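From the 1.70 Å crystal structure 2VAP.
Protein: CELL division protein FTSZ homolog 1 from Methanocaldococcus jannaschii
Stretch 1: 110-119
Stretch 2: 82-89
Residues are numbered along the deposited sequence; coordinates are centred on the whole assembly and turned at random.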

ATOM      1  N   GLU A 110       2.256   6.935  23.470  1.00 16.32           N
ATOM      2  CA  GLU A 110       1.703   8.049  24.244  1.00 15.91           C
ATOM      3  C   GLU A 110       0.363   8.513  23.667  1.00 17.28           C
ATOM      4  O   GLU A 110      -0.562   8.845  24.411  1.00 18.75           O
ATOM      5  CB  GLU A 110       2.700   9.215  24.280  1.00 22.92           C
ATOM      6  CG  GLU A 110       2.247  10.423  25.100  1.00 25.57           C
ATOM      7  CD  GLU A 110       3.129  11.644  24.892  1.00 23.58           C
ATOM      8  OE1 GLU A 110       4.343  11.563  25.170  1.00 36.43           O
ATOM      9  OE2 GLU A 110       2.601  12.691  24.461  1.00 22.18           O
ATOM     10  N   SER A 111       0.269   8.522  22.338  1.00 15.19           N
ATOM     11  CA  SER A 111      -0.919   9.011  21.642  1.00 15.62           C
ATOM     12  C   SER A 111      -1.811   7.878  21.124  1.00 11.53           C
ATOM     13  O   SER A 111      -2.603   8.080  20.200  1.00 15.82           O
ATOM     14  CB  SER A 111      -0.509   9.930  20.488  1.00 18.19           C
ATOM     15  OG  SER A 111       0.364  10.954  20.933  1.00 18.42           O
ATOM     16  N   ALA A 112      -1.689   6.699  21.735  1.00 15.49           N
ATOM     17  CA  ALA A 112      -2.418   5.501  21.298  1.00 15.89           C
ATOM     18  C   ALA A 112      -3.935   5.688  21.243  1.00 15.02           C
ATOM     19  O   ALA A 112      -4.586   5.215  20.310  1.00 15.61           O
ATOM     20  CB  ALA A 112      -2.057   4.305  22.173  1.00 17.39           C
ATOM     21  N   GLU A 113      -4.488   6.378  22.240  1.00 16.74           N
ATOM     22  CA  GLU A 113      -5.930   6.622  22.310  1.00 16.79           C
ATOM     23  C   GLU A 113      -6.433   7.540  21.194  1.00 17.83           C
ATOM     24  O   GLU A 113      -7.537   7.346  20.680  1.00 18.45           O
ATOM     25  CB  GLU A 113      -6.325   7.182  23.682  1.00 24.59           C
ATOM     26  CG  GLU A 113      -6.183   6.188  24.838  1.00 25.04           C
ATOM     27  CD  GLU A 113      -7.133   5.000  24.735  1.00500.00           C
ATOM     28  OE1 GLU A 113      -8.307   5.192  24.349  1.00 47.46           O
ATOM     29  OE2 GLU A 113      -6.703   3.870  25.050  1.00 59.94           O
ATOM     30  N   GLU A 114      -5.623   8.531  20.824  1.00 14.03           N
ATOM     31  CA  GLU A 114      -5.958   9.436  19.722  1.00 12.95           C
ATOM     32  C   GLU A 114      -5.875   8.729  18.369  1.00 13.17           C
ATOM     33  O   GLU A 114      -6.704   8.970  17.487  1.00 16.96           O
ATOM     34  CB  GLU A 114      -5.060  10.678  19.732  1.00 20.52           C
ATOM     35  CG  GLU A 114      -5.410  11.688  20.819  1.00 31.71           C
ATOM     36  CD  GLU A 114      -4.711  13.024  20.637  1.00114.55           C
ATOM     37  OE1 GLU A 114      -4.113  13.519  21.615  1.00371.74           O
ATOM     38  OE2 GLU A 114      -4.757  13.581  19.517  1.00 48.36           O
ATOM     39  N   ILE A 115      -4.876   7.861  18.215  1.00 13.73           N
ATOM     40  CA  ILE A 115      -4.737   7.036  17.013  1.00 10.59           C
ATOM     41  C   ILE A 115      -5.935   6.086  16.885  1.00 13.24           C
ATOM     42  O   ILE A 115      -6.538   5.985  15.815  1.00 13.44           O
ATOM     43  CB  ILE A 115      -3.394   6.246  16.994  1.00 12.72           C
ATOM     44  CG1 ILE A 115      -2.204   7.214  16.958  1.00 13.12           C
ATOM     45  CG2 ILE A 115      -3.338   5.292  15.794  1.00 14.88           C
ATOM     46  CD1 ILE A 115      -0.862   6.580  17.305  1.00 13.83           C
ATOM     47  N   LYS A 116      -6.281   5.420  17.986  1.00 14.16           N
ATOM     48  CA  LYS A 116      -7.422   4.501  18.031  1.00 12.71           C
ATOM     49  C   LYS A 116      -8.730   5.190  17.639  1.00 13.19           C
ATOM     50  O   LYS A 116      -9.514   4.643  16.861  1.00 15.18           O
ATOM     51  CB  LYS A 116      -7.549   3.866  19.421  1.00 17.19           C
ATOM     52  CG  LYS A 116      -8.614   2.777  19.524  1.00 21.86           C
ATOM     53  CD  LYS A 116      -8.780   2.303  20.957  1.00 22.07           C
ATOM     54  CE  LYS A 116      -9.966   1.361  21.091  1.00 37.51           C
ATOM     55  NZ  LYS A 116     -10.168   0.915  22.497  1.00 31.61           N
ATOM     56  N   ALA A 117      -8.947   6.391  18.173  1.00 13.26           N
ATOM     57  CA  ALA A 117     -10.160   7.166  17.902  1.00 17.57           C
ATOM     58  C   ALA A 117     -10.302   7.546  16.428  1.00 15.99           C
ATOM     59  O   ALA A 117     -11.415   7.602  15.902  1.00 20.84           O
ATOM     60  CB  ALA A 117     -10.201   8.412  18.780  1.00 22.04           C
ATOM     61  N   ALA A 118      -9.172   7.793  15.768  1.00 14.79           N
ATOM     62  CA  ALA A 118      -9.154   8.208  14.365  1.00 13.52           C
ATOM     63  C   ALA A 118      -9.431   7.058  13.396  1.00 14.92           C
ATOM     64  O   ALA A 118      -9.893   7.285  12.274  1.00 17.84           O
ATOM     65  CB  ALA A 118      -7.829   8.874  14.027  1.00 16.35           C
ATOM     66  N   ILE A 119      -9.143   5.832  13.828  1.00 12.52           N
ATOM     67  CA  ILE A 119      -9.312   4.654  12.969  1.00 14.69           C
ATOM     68  C   ILE A 119     -10.440   3.730  13.430  1.00 19.57           C
ATOM     69  O   ILE A 119     -10.726   2.719  12.784  1.00 14.94           O
ATOM     70  CB  ILE A 119      -7.986   3.855  12.789  1.00 13.45           C
ATOM     71  CG1 ILE A 119      -7.509   3.256  14.119  1.00 12.87           C
ATOM     72  CG2 ILE A 119      -6.912   4.740  12.153  1.00 14.28           C
ATOM     73  CD1 ILE A 119      -6.454   2.171  13.973  1.00 17.42           C
TER
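Stretch 2 (82-89) DKKILIGK

Stretch 2 runs against stretch 1 in nearly the opposite direction. Residues 83-86 form an extended strand, with phi/psi from -142/134 at Lys83 to -85/107 at Leu86, and its axis makes 170° with that of helix 112-119, at a closest approach of 9.4 Å. The register of nearest CA atoms confirms the antiparallel course: Ala118 CA lies 7.4 Å from Lys83 CA, Glu114 CA 7.4 Å from Ile85 CA, Ser111 CA 5.5 Å from Ile87 CA, and Glu110 CA 5.8 Å from Gly88 CA. The backbones therefore draw closer beyond the strand.

Ile85 has the most surface covered by the other stretch, 82 Å². Its CA-to-CB bond points toward the helix, and chi1 of -54° (m) with chi2 of 164° (t) places Ile85 CD1 3.8 Å from Ala118 CB, 4.0 Å from Ile115 CA and 3.6 Å from Glu114 O. The small Ala118 side chain thus meets the isoleucine tip in van der Waals contact.

Glu114, with 54 Å² covered, borders this apolar contact; its OE2 lies 3.9 Å from Ile85 CG2. Glu114 OE2 accepts hydrogen bonds from two waters: water 1, 3.0 Å from OE2, accepts one from Lys83 NZ at 3.0 Å, and water 2, 2.7 Å from OE2, donates to Leu86 O at 2.7 Å. Solvent thereby links one helix residue to two strand residues, although the glutamate is poorly ordered.

Near the start of the helix, Gly88 N donates to Ser111 OG at 3.2 Å with an N-H...O angle of 157°, the one direct hydrogen bond across the stretches. Gly88 has phi/psi of 67/44, a positive-phi conformation that favours glycine. Glu110 OE2 approaches Lys89 N to 3.1 Å, but the poor angle rules out a hydrogen bond; Lys89 N instead donates to water 3 at 3.0 Å.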

ATOM      1  N   ASP A  82      -7.573  14.335   6.075  1.00 14.47           N
ATOM      2  CA  ASP A  82      -8.864  14.410   6.760  1.00 17.43           C
ATOM      3  C   ASP A  82      -8.665  14.617   8.260  1.00 26.75           C
ATOM      4  O   ASP A  82      -9.422  15.348   8.901  1.00 20.22           O
ATOM      5  CB  ASP A  82      -9.691  13.142   6.520  1.00 16.36           C
ATOM      6  CG  ASP A  82     -10.171  13.012   5.085  1.00 29.29           C
ATOM      7  OD1 ASP A  82     -10.640  14.017   4.510  1.00 25.52           O
ATOM      8  OD2 ASP A  82     -10.094  11.893   4.538  1.00 21.43           O
ATOM      9  N   LYS A  83      -7.638  13.966   8.806  1.00 17.50           N
ATOM     10  CA  LYS A  83      -7.312  14.050  10.228  1.00 11.91           C
ATOM     11  C   LYS A  83      -5.798  14.068  10.431  1.00 16.54           C
ATOM     12  O   LYS A  83      -5.072  13.281   9.821  1.00 15.79           O
ATOM     13  CB  LYS A  83      -7.945  12.877  10.990  1.00 12.46           C
ATOM     14  CG  LYS A  83      -7.609  12.800  12.483  1.00 19.59           C
ATOM     15  CD  LYS A  83      -8.255  13.927  13.281  1.00 23.04           C
ATOM     16  CE  LYS A  83      -7.863  13.853  14.747  1.00 33.94           C
ATOM     17  NZ  LYS A  83      -8.436  14.981  15.534  1.00 28.11           N
ATOM     18  N   LYS A  84      -5.333  14.978  11.284  1.00 13.72           N
ATOM     19  CA  LYS A  84      -3.917  15.062  11.640  1.00 10.51           C
ATOM     20  C   LYS A  84      -3.733  14.805  13.130  1.00 12.90           C
ATOM     21  O   LYS A  84      -4.491  15.324  13.954  1.00 15.62           O
ATOM     22  CB  LYS A  84      -3.337  16.433  11.282  1.00 15.09           C
ATOM     23  CG  LYS A  84      -3.501  16.841   9.828  1.00 21.26           C
ATOM     24  CD  LYS A  84      -2.923  18.227   9.595  1.00 25.26           C
ATOM     25  CE  LYS A  84      -3.583  18.908   8.413  1.00 29.43           C
ATOM     26  NZ  LYS A  84      -2.914  20.197   8.083  1.00 37.87           N
ATOM     27  N   ILE A  85      -2.730  13.999  13.468  1.00 12.59           N
ATOM     28  CA  ILE A  85      -2.399  13.721  14.865  1.00 10.37           C
ATOM     29  C   ILE A  85      -0.918  13.984  15.122  1.00 12.23           C
ATOM     30  O   ILE A  85      -0.050  13.339  14.526  1.00 12.76           O
ATOM     31  CB  ILE A  85      -2.742  12.261  15.282  1.00 15.71           C
ATOM     32  CG1 ILE A  85      -4.209  11.929  14.984  1.00 17.32           C
ATOM     33  CG2 ILE A  85      -2.436  12.038  16.766  1.00 15.10           C
ATOM     34  CD1 ILE A  85      -4.528  10.441  15.008  1.00 16.24           C
ATOM     35  N   LEU A  86      -0.638  14.938  16.005  1.00 11.93           N
ATOM     36  CA  LEU A  86       0.721  15.156  16.479  1.00 10.14           C
ATOM     37  C   LEU A  86       0.991  14.199  17.631  1.00 17.12           C
ATOM     38  O   LEU A  86       0.459  14.368  18.731  1.00 18.81           O
ATOM     39  CB  LEU A  86       0.927  16.610  16.920  1.00 10.26           C
ATOM     40  CG  LEU A  86       2.351  16.999  17.328  1.00 12.67           C
ATOM     41  CD1 LEU A  86       3.280  17.080  16.118  1.00 14.95           C
ATOM     42  CD2 LEU A  86       2.338  18.312  18.080  1.00 17.14           C
ATOM     43  N   ILE A  87       1.806  13.183  17.365  1.00 10.22           N
ATOM     44  CA  ILE A  87       2.119  12.169  18.370  1.00  9.28           C
ATOM     45  C   ILE A  87       3.294  12.589  19.256  1.00 14.20           C
ATOM     46  O   ILE A  87       4.201  13.295  18.809  1.00 14.30           O
ATOM     47  CB  ILE A  87       2.350  10.761  17.747  1.00 12.29           C
ATOM     48  CG1 ILE A  87       3.494  10.784  16.725  1.00 11.16           C
ATOM     49  CG2 ILE A  87       1.056  10.241  17.111  1.00 12.90           C
ATOM     50  CD1 ILE A  87       4.035   9.406  16.354  1.00 14.22           C
ATOM     51  N   GLY A  88       3.252  12.162  20.516  1.00 15.99           N
ATOM     52  CA  GLY A  88       4.295  12.480  21.492  1.00 15.86           C
ATOM     53  C   GLY A  88       4.376  13.951  21.857  1.00 17.94           C
ATOM     54  O   GLY A  88       5.470  14.517  21.935  1.00 20.88           O
ATOM     55  N   LYS A  89       3.215  14.565  22.081  1.00 22.38           N
ATOM     56  CA  LYS A  89       3.124  15.977  22.470  1.00 35.47           C
ATOM     57  C   LYS A  89       3.865  16.265  23.773  1.00 29.14           C
ATOM     58  O   LYS A  89       4.478  17.324  23.926  1.00 42.65           O
ATOM     59  CB  LYS A  89       1.660  16.407  22.609  1.00 28.62           C
ATOM     60  CG  LYS A  89       0.925  16.599  21.293  1.00 37.22           C
ATOM     61  CD  LYS A  89      -0.515  17.019  21.535  1.00 36.93           C
ATOM     62  CE  LYS A  89      -1.221  17.344  20.232  1.00305.70           C
ATOM     63  NZ  LYS A  89      -2.641  17.733  20.456  1.00 41.11           N
TER
HETATM   64  O   HOH W   1      -7.442  13.694  18.110  1.00 34.05           O
HETATM   65  O   HOH W   2      -2.155  14.318  19.261  1.00 74.90           O
HETATM   66  O   HOH W   3       0.545  13.177  22.470  1.00 46.75           O